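Local atomic coordinates of endoglucanase A (Clostridium longisporum, PDB entry 6Q1I), a protein that hydrolyses internal beta-1,4-glucosidic linkages in barley beta-glucan, lichenan, carboxymethylcellulose and xylan, preferring longer cellooligosaccharides, through this family 5 catalytic domain. Residues Ser212-Ser215 with Thr216-Asn219; Thr137-Thr140 with Gln141-Ala145; Gly197-Leu200 with Ser201-Val204. One frame throughout, in Å; residues are numbered along the deposited sequence.

Interaction 1: Ser212-Ser215 with Thr216-Asn219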
ATOM      1  N   SER A 212      -6.481   8.100   3.998  1.00  6.38           N
ATOM      2  CA  SER A 212      -7.739   8.566   3.440  1.00  7.36           C
ATOM      3  C   SER A 212      -7.514   9.665   2.406  1.00  8.30           C
ATOM      4  O   SER A 212      -6.722  10.590   2.615  1.00  8.39           O
ATOM      5  CB  SER A 212      -8.625   9.118   4.555  1.00  8.48           C
ATOM      6  OG  SER A 212      -9.755   9.763   3.998  1.00  9.75           O
ATOM      7  N   GLY A 213      -8.253   9.584   1.310  1.00  8.33           N
ATOM      8  CA  GLY A 213      -8.299  10.634   0.322  1.00  9.34           C
ATOM      9  C   GLY A 213      -9.369  11.677   0.550  1.00  9.11           C
ATOM     10  O   GLY A 213      -9.647  12.465  -0.359  1.00 10.71           O
ATOM     11  N   SER A 214      -9.993  11.706   1.724  1.00  9.53           N
ATOM     12  CA  SER A 214     -10.957  12.752   2.015  1.00  9.62           C
ATOM     13  C   SER A 214     -10.281  14.117   1.953  1.00  9.83           C
ATOM     14  O   SER A 214      -9.067  14.257   2.125  1.00 10.00           O
ATOM     15  CB  SER A 214     -11.548  12.559   3.411  1.00 10.70           C
ATOM     16  OG  SER A 214     -10.610  12.886   4.427  1.00 11.15           O
ATOM     17  N   SER A 215     -11.096  15.142   1.730  1.00 11.17           N
ATOM     18  CA  SER A 215     -10.557  16.494   1.669  0.67 11.86           C
ATOM     19  C   SER A 215      -9.825  16.859   2.956  1.00 11.45           C
ATOM     20  O   SER A 215      -8.743  17.449   2.908  1.00 12.13           O
ATOM     21  CB  SER A 215     -11.667  17.496   1.346  0.67 13.97           C
ATOM     22  OG  SER A 215     -12.663  17.520   2.344  0.67 16.95           O
ATOM     23  N   THR A 216     -10.378  16.497   4.116  1.00 11.82           N
ATOM     24  CA  THR A 216      -9.753  16.900   5.374  1.00 12.54           C
ATOM     25  C   THR A 216      -8.364  16.291   5.522  1.00 10.86           C
ATOM     26  O   THR A 216      -7.408  16.976   5.906  1.00 12.40           O
ATOM     27  CB  THR A 216     -10.640  16.512   6.556  1.00 16.96           C
ATOM     28  OG1 THR A 216     -11.858  17.266   6.509  1.00 20.50           O
ATOM     29  CG2 THR A 216      -9.942  16.803   7.878  1.00 19.75           C
ATOM     30  N   THR A 217      -8.234  14.997   5.228  1.00  9.07           N
ATOM     31  CA  THR A 217      -6.948  14.336   5.423  1.00  9.13           C
ATOM     32  C   THR A 217      -5.950  14.704   4.328  1.00  9.10           C
ATOM     33  O   THR A 217      -4.769  14.915   4.621  1.00 10.20           O
ATOM     34  CB  THR A 217      -7.142  12.823   5.531  1.00  8.39           C
ATOM     35  OG1 THR A 217      -7.876  12.352   4.401  1.00  8.80           O
ATOM     36  CG2 THR A 217      -7.925  12.482   6.805  1.00  9.25           C
ATOM     37  N   MET A 218      -6.400  14.819   3.075  1.00 10.20           N
ATOM     38  CA  MET A 218      -5.507  15.299   2.026  1.00 11.38           C
ATOM     39  C   MET A 218      -5.024  16.707   2.326  1.00 10.63           C
ATOM     40  O   MET A 218      -3.838  17.018   2.167  1.00 10.99           O
ATOM     41  CB  MET A 218      -6.219  15.326   0.677  1.00 13.91           C
ATOM     42  CG  MET A 218      -6.376  14.027  -0.024  1.00 14.61           C
ATOM     43  SD  MET A 218      -6.604  14.357  -1.793  1.00 15.37           S
ATOM     44  CE  MET A 218      -8.171  15.207  -1.783  1.00 13.90           C
ATOM     45  N   ASN A 219      -5.945  17.596   2.692  1.00 10.17           N
ATOM     46  CA  ASN A 219      -5.560  18.990   2.850  1.00 12.16           C
ATOM     47  C   ASN A 219      -4.498  19.158   3.919  1.00 11.76           C
ATOM     48  O   ASN A 219      -3.614  20.012   3.770  1.00 12.46           O
ATOM     49  CB  ASN A 219      -6.772  19.860   3.151  1.00 13.44           C
ATOM     50  CG  ASN A 219      -7.666  20.050   1.943  1.00 15.52           C
ATOM     51  OD1 ASN A 219      -7.273  19.776   0.807  1.00 17.88           O
ATOM     52  ND2 ASN A 219      -8.871  20.539   2.182  1.00 16.74           N
TER
HETATM   53  O   HOH W   1     -12.439  19.242   4.467  1.00 27.11           O
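The carboxamide plane of Asn219 turns one face onto the carbonyl oxygen of Ser215: Asn219 CG lies 3.0 Å from Ser215 O, and the edge nitrogen ND2 makes no hydrogen bond to it. Asn219 N holds Ser215 O instead, at 2.8 Å. The carbonyl plane of Ser212 is approached from above by Thr217 OG1, which donates to Ser212 O over 2.8 Å from 66° out of the plane. Thr217 holds OG1 between its backbone N and carbonyl carbon (chi1 54°), turning it back toward the start of helix 215-219. There Ser214, at the N-cap position, brings its OG within 2.8 Å of Thr217 OG1. Ser212 OG accepts from Ser214 N at 3.0 Å, an ST turn. Met218 N bonds to Ser214 O with an N-H...O angle of 169°, while Met218 CE comes 3.4 Å from Gly213 O and the side chain packs on helix 256-275. Ser212 lies about 8 Å, side chain to side chain, from Gln160, the changed residue at the probable proton-donor position. Ser212 O has a second donor, Thr208 OG1; hydroxyls and backbone N-H groups together, with no charged side chain of the two segments involved, hold the loop leaving strand 204-208 at the helix's first turn.

Interaction 2: Thr137-Thr140 with Gln141-Ala145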
ATOM      1  N   THR A 137      14.452   4.010  14.597  1.00 10.78           N
ATOM      2  CA  THR A 137      15.376   2.879  14.593  0.80 11.07           C
ATOM      3  C   THR A 137      14.902   1.788  13.638  1.00 10.93           C
ATOM      4  O   THR A 137      15.711   1.159  12.945  1.00 11.85           O
ATOM      5  CB  THR A 137      15.532   2.313  16.003  0.80 14.50           C
ATOM      6  OG1 THR A 137      15.849   3.359  16.930  0.80 20.31           O
ATOM      7  CG2 THR A 137      16.643   1.274  15.997  0.80 14.85           C
ATOM      8  N   LEU A 138      13.590   1.546  13.590  1.00 10.38           N
ATOM      9  CA  LEU A 138      13.044   0.595  12.628  1.00 10.08           C
ATOM     10  C   LEU A 138      13.396   0.997  11.199  1.00  9.89           C
ATOM     11  O   LEU A 138      13.918   0.185  10.425  1.00 10.25           O
ATOM     12  CB  LEU A 138      11.529   0.487  12.813  1.00  9.79           C
ATOM     13  CG  LEU A 138      10.798  -0.371  11.775  1.00 10.00           C
ATOM     14  CD1 LEU A 138      11.311  -1.811  11.768  1.00  9.56           C
ATOM     15  CD2 LEU A 138       9.314  -0.335  12.038  1.00 10.53           C
ATOM     16  N   TRP A 139      13.117   2.255  10.824  1.00  9.36           N
ATOM     17  CA  TRP A 139      13.408   2.682   9.458  1.00  8.70           C
ATOM     18  C   TRP A 139      14.906   2.733   9.174  1.00  9.26           C
ATOM     19  O   TRP A 139      15.321   2.500   8.033  1.00 10.34           O
ATOM     20  CB  TRP A 139      12.688   3.994   9.100  1.00  8.72           C
ATOM     21  CG  TRP A 139      11.378   3.678   8.447  1.00  8.27           C
ATOM     22  CD1 TRP A 139      10.123   3.881   8.951  1.00  8.53           C
ATOM     23  CD2 TRP A 139      11.207   3.046   7.173  1.00  8.43           C
ATOM     24  NE1 TRP A 139       9.178   3.403   8.059  1.00  8.79           N
ATOM     25  CE2 TRP A 139       9.824   2.888   6.963  1.00  8.34           C
ATOM     26  CE3 TRP A 139      12.095   2.589   6.195  1.00  8.28           C
ATOM     27  CZ2 TRP A 139       9.309   2.293   5.807  1.00  8.78           C
ATOM     28  CZ3 TRP A 139      11.585   1.998   5.056  1.00  8.34           C
ATOM     29  CH2 TRP A 139      10.204   1.851   4.873  1.00  8.86           C
ATOM     30  N   THR A 140      15.734   3.030  10.176  1.00 10.15           N
ATOM     31  CA  THR A 140      17.176   2.947   9.962  1.00 10.16           C
ATOM     32  C   THR A 140      17.565   1.547   9.515  1.00 10.36           C
ATOM     33  O   THR A 140      18.313   1.378   8.548  1.00 10.81           O
ATOM     34  CB  THR A 140      17.934   3.348  11.230  1.00 11.33           C
ATOM     35  OG1 THR A 140      17.672   4.724  11.513  1.00 12.54           O
ATOM     36  CG2 THR A 140      19.439   3.181  11.062  1.00 13.09           C
ATOM     37  N   GLN A 141      17.031   0.528  10.198  1.00 10.44           N
ATOM     38  CA  GLN A 141      17.402  -0.853   9.906  1.00 10.19           C
ATOM     39  C   GLN A 141      16.848  -1.317   8.563  1.00  9.43           C
ATOM     40  O   GLN A 141      17.550  -1.989   7.803  1.00 11.13           O
ATOM     41  CB  GLN A 141      16.928  -1.758  11.042  1.00 10.61           C
ATOM     42  CG  GLN A 141      17.694  -1.538  12.337  1.00 11.93           C
ATOM     43  CD  GLN A 141      17.091  -2.299  13.484  1.00 14.32           C
ATOM     44  OE1 GLN A 141      17.224  -3.517  13.575  1.00 14.30           O
ATOM     45  NE2 GLN A 141      16.408  -1.590  14.364  1.00 16.15           N
ATOM     46  N   ILE A 142      15.594  -0.975   8.245  1.00  9.56           N
ATOM     47  CA  ILE A 142      15.056  -1.348   6.938  1.00  9.22           C
ATOM     48  C   ILE A 142      15.888  -0.693   5.844  1.00  8.76           C
ATOM     49  O   ILE A 142      16.275  -1.329   4.859  1.00 10.15           O
ATOM     50  CB  ILE A 142      13.572  -0.953   6.809  1.00  9.18           C
ATOM     51  CG1 ILE A 142      12.683  -1.630   7.856  1.00 10.27           C
ATOM     52  CG2 ILE A 142      13.055  -1.286   5.403  1.00  9.98           C
ATOM     53  CD1 ILE A 142      11.285  -1.012   7.947  1.00  9.66           C
ATOM     54  N   SER A 143      16.164   0.607   6.005  1.00 10.14           N
ATOM     55  CA  SER A 143      16.908   1.360   4.997  0.82 10.03           C
ATOM     56  C   SER A 143      18.298   0.787   4.785  1.00 11.31           C
ATOM     57  O   SER A 143      18.777   0.682   3.655  1.00 11.06           O
ATOM     58  CB  SER A 143      17.051   2.815   5.454  0.82 11.23           C
ATOM     59  OG  SER A 143      15.805   3.458   5.462  0.82 12.04           O
ATOM     60  N   GLU A 144      18.985   0.452   5.882  0.57 10.03           N
ATOM     61  CA  GLU A 144      20.322  -0.128   5.780  0.57 10.82           C
ATOM     62  C   GLU A 144      20.283  -1.451   5.028  0.57 11.57           C
ATOM     63  O   GLU A 144      21.140  -1.719   4.178  0.57 13.18           O
ATOM     64  CB  GLU A 144      20.936  -0.308   7.178  0.57 13.08           C
ATOM     65  CG  GLU A 144      21.440   0.999   7.815  0.57 13.72           C
ATOM     66  CD  GLU A 144      21.875   0.866   9.277  0.57 15.72           C
ATOM     67  OE1 GLU A 144      21.587  -0.169   9.919  0.57 16.91           O
ATOM     68  OE2 GLU A 144      22.506   1.819   9.792  0.57 15.95           O
ATOM     69  N   ALA A 145      19.278  -2.282   5.308  1.00 11.32           N
ATOM     70  CA  ALA A 145      19.210  -3.592   4.668  1.00 11.59           C
ATOM     71  C   ALA A 145      19.021  -3.468   3.161  1.00 10.74           C
ATOM     72  O   ALA A 145      19.532  -4.300   2.406  1.00 12.59           O
ATOM     73  CB  ALA A 145      18.077  -4.422   5.273  1.00 12.42           C
TER
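Gln141 reaches back one turn to Thr137 on helix 128-145, the helix of the beta-alpha-beta unit that joins strands 109-113 and 153-156 in the TIM barrel. Thr137 O takes two donors from opposite faces of its plane: Gln141 N at 3.1 Å, tilted from that plane, and Gln141 NE2 at 3.2 Å, 69° out of it. The second amide proton has an outlet as well, since NE2 also bonds to Asn86 O, and OE1 accepts from Leu88 N; both ends of the carboxamide are therefore satisfied. Trp139 O is similarly doubly held. Ser143 N donates to Trp139 O at 2.9 Å, and Ser143 OG, in the conformer described, comes from the other face at 2.8 Å. With OG beside its own backbone N (chi1 -68°), the hydroxyl folds back along the helix to that carbonyl. Leu138 O and Thr140 O receive the regular bonds from Ile142 N and Glu144 N. The threonine hydroxyls look backward, Thr137 OG1 to Pro133 O and Thr140 OG1 to Lys136 O, while Trp139 NE1 donates to Thr157 O. On the buried side Ile142 lies over one face of the indole: its CG2 is 3.6 Å from Trp139 CZ3, and its CD1 makes a CH-pi contact, 4.0 Å from the centroid of the Trp139 six-membered ring and only 7° off the ring normal.

Interaction 3: Gly197-Leu200 with Ser201-Val204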
ATOM      1  N   GLY A 197      23.862   7.014   0.578  1.00 16.32           N
ATOM      2  CA  GLY A 197      23.890   6.240  -0.648  1.00 15.48           C
ATOM      3  C   GLY A 197      22.626   6.443  -1.459  1.00 13.90           C
ATOM      4  O   GLY A 197      22.093   7.557  -1.562  1.00 14.84           O
ATOM      5  N   ASN A 198      22.124   5.349  -2.042  1.00 13.72           N
ATOM      6  CA  ASN A 198      20.905   5.432  -2.839  1.00 12.67           C
ATOM      7  C   ASN A 198      19.720   5.924  -2.019  1.00 11.78           C
ATOM      8  O   ASN A 198      18.752   6.438  -2.593  1.00 12.48           O
ATOM      9  CB  ASN A 198      20.564   4.060  -3.421  1.00 13.36           C
ATOM     10  CG  ASN A 198      21.514   3.636  -4.531  1.00 14.78           C
ATOM     11  OD1 ASN A 198      22.427   4.371  -4.916  1.00 15.75           O
ATOM     12  ND2 ASN A 198      21.304   2.436  -5.046  1.00 16.78           N
ATOM     13  N   ASN A 199      19.764   5.765  -0.695  1.00 11.68           N
ATOM     14  CA  ASN A 199      18.661   6.217   0.142  1.00 11.04           C
ATOM     15  C   ASN A 199      18.603   7.731   0.282  1.00 11.53           C
ATOM     16  O   ASN A 199      17.615   8.244   0.821  1.00 12.31           O
ATOM     17  CB  ASN A 199      18.722   5.562   1.521  1.00  9.85           C
ATOM     18  CG  ASN A 199      18.455   4.070   1.468  1.00 10.07           C
ATOM     19  OD1 ASN A 199      17.848   3.553   0.521  1.00 11.15           O
ATOM     20  ND2 ASN A 199      18.884   3.375   2.498  1.00 11.82           N
ATOM     21  N   LEU A 200      19.627   8.454  -0.185  1.00 12.21           N
ATOM     22  CA  LEU A 200      19.532   9.908  -0.221  1.00 13.73           C
ATOM     23  C   LEU A 200      18.449  10.378  -1.180  1.00 12.80           C
ATOM     24  O   LEU A 200      17.843  11.434  -0.961  1.00 13.59           O
ATOM     25  CB  LEU A 200      20.863  10.511  -0.666  1.00 16.50           C
ATOM     26  CG  LEU A 200      22.030  10.464   0.313  1.00 20.34           C
ATOM     27  CD1 LEU A 200      23.322  10.860  -0.382  1.00 22.52           C
ATOM     28  CD2 LEU A 200      21.757  11.369   1.496  1.00 21.50           C
ATOM     29  N   SER A 201      18.193   9.618  -2.252  1.00 13.32           N
ATOM     30  CA  SER A 201      17.300  10.040  -3.319  0.59 13.83           C
ATOM     31  C   SER A 201      16.179   9.060  -3.634  1.00 13.98           C
ATOM     32  O   SER A 201      15.327   9.374  -4.471  1.00 15.75           O
ATOM     33  CB  SER A 201      18.100  10.282  -4.604  0.59 15.88           C
ATOM     34  OG  SER A 201      19.131  11.211  -4.352  0.59 17.24           O
ATOM     35  N   ARG A 202      16.156   7.887  -3.004  1.00 11.82           N
ATOM     36  CA  ARG A 202      15.091   6.920  -3.238  1.00 10.61           C
ATOM     37  C   ARG A 202      13.727   7.564  -3.044  1.00 10.29           C
ATOM     38  O   ARG A 202      13.505   8.315  -2.094  1.00 10.44           O
ATOM     39  CB  ARG A 202      15.237   5.763  -2.245  1.00 11.50           C
ATOM     40  CG  ARG A 202      14.287   4.592  -2.517  1.00 12.09           C
ATOM     41  CD  ARG A 202      14.451   3.422  -1.541  1.00 12.17           C
ATOM     42  NE  ARG A 202      15.844   3.016  -1.443  1.00 11.10           N
ATOM     43  CZ  ARG A 202      16.504   2.353  -2.384  1.00 10.08           C
ATOM     44  NH1 ARG A 202      15.894   1.968  -3.501  1.00  9.58           N
ATOM     45  NH2 ARG A 202      17.786   2.082  -2.210  1.00  9.95           N
ATOM     46  N   ALA A 203      12.793   7.229  -3.925  1.00 10.65           N
ATOM     47  CA  ALA A 203      11.428   7.702  -3.757  1.00 10.23           C
ATOM     48  C   ALA A 203      10.842   7.140  -2.471  1.00  9.33           C
ATOM     49  O   ALA A 203      10.989   5.948  -2.167  1.00 10.32           O
ATOM     50  CB  ALA A 203      10.580   7.258  -4.946  1.00 11.14           C
ATOM     51  N   VAL A 204      10.144   8.000  -1.730  1.00  9.06           N
ATOM     52  CA  VAL A 204       9.517   7.621  -0.469  1.00  8.63           C
ATOM     53  C   VAL A 204       8.060   8.056  -0.487  1.00  7.96           C
ATOM     54  O   VAL A 204       7.767   9.255  -0.564  1.00  9.01           O
ATOM     55  CB  VAL A 204      10.252   8.209   0.748  1.00  9.60           C
ATOM     56  CG1 VAL A 204       9.517   7.835   2.039  1.00  9.64           C
ATOM     57  CG2 VAL A 204      11.696   7.731   0.798  1.00  9.58           C
TER
HETATM   58  O   HOH W   2      21.300   9.140  -3.898  1.00 34.03           O
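The connection from helix 175-194 to strand 204-208 of the TIM barrel tightens into a short turn, in which Asn198 and Asn199 meet Arg202. Residues 198-200 have helical backbone angles without forming a regular helix, and the bonds are of the i to i+3 kind: Leu200 N to Gly197 O at 3.0 Å and Ser201 N to Asn198 O at 3.2 Å. The latter donor stands above the carbonyl plane of Asn198, and Arg202 N adds a weak bond to the same oxygen. Gly197, with positive phi, leads into the turn, and a water links its O to Ser201 OG in the conformer described.

Arg202 grips Asn199 OD1 side-on with two nitrogens. Arg202 NE lies 2.9 Å and Arg202 NH2 3.1 Å from Asn199 OD1, which is within 2° of the guanidinium plane, at its edge. The NE bond runs nearly straight out from the amide carbonyl, and the two flat groups are turned 73° apart. Arg202 reaches this place through an extended start and a bend at chi3 (-51°), which swings NE back toward Asn199. Asn198 CB lies 3.6 Å from Arg202 NH2, and Asn198 O lies over one guanidinium face.

The remaining donors end on carbonyls: Arg202 NH2 on Tyr149 O, NH1 on Leu153 O and Asp150 O. The charge of the buried guanidinium is thus probably balanced largely by neutral carbonyl dipoles, with a cation-pi contact to Phe155. Asn199 ND2 is spent on Thr195 OG1 and on Ser143 O of helix 128-145. The turn therefore sits between the end of that helix, the start of strand 153-156 and helix 175-194, while Val204, which opens strand 204-208, packs on Leu189, Ile192 and Arg193 of helix 175-194.

From the N terminus, interaction 2 comes first, on helix 128-145, followed by interaction 3 in the connection from helix 175-194 to strand 204-208, and last by interaction 1, in the loop and short helix after that strand. The three are in series: each is local to a single continuous stretch, and none nests within or crosses another. Interactions 2 and 3 do touch, with Ser143 O and Asn199 ND2 2.9 Å apart, which ties the end of one barrel helix to the turn entering strand 204-208. Interaction 1 follows the other end of that strand, its nearest atoms about 14 Å from interaction 3 and about 17 Å from interaction 2.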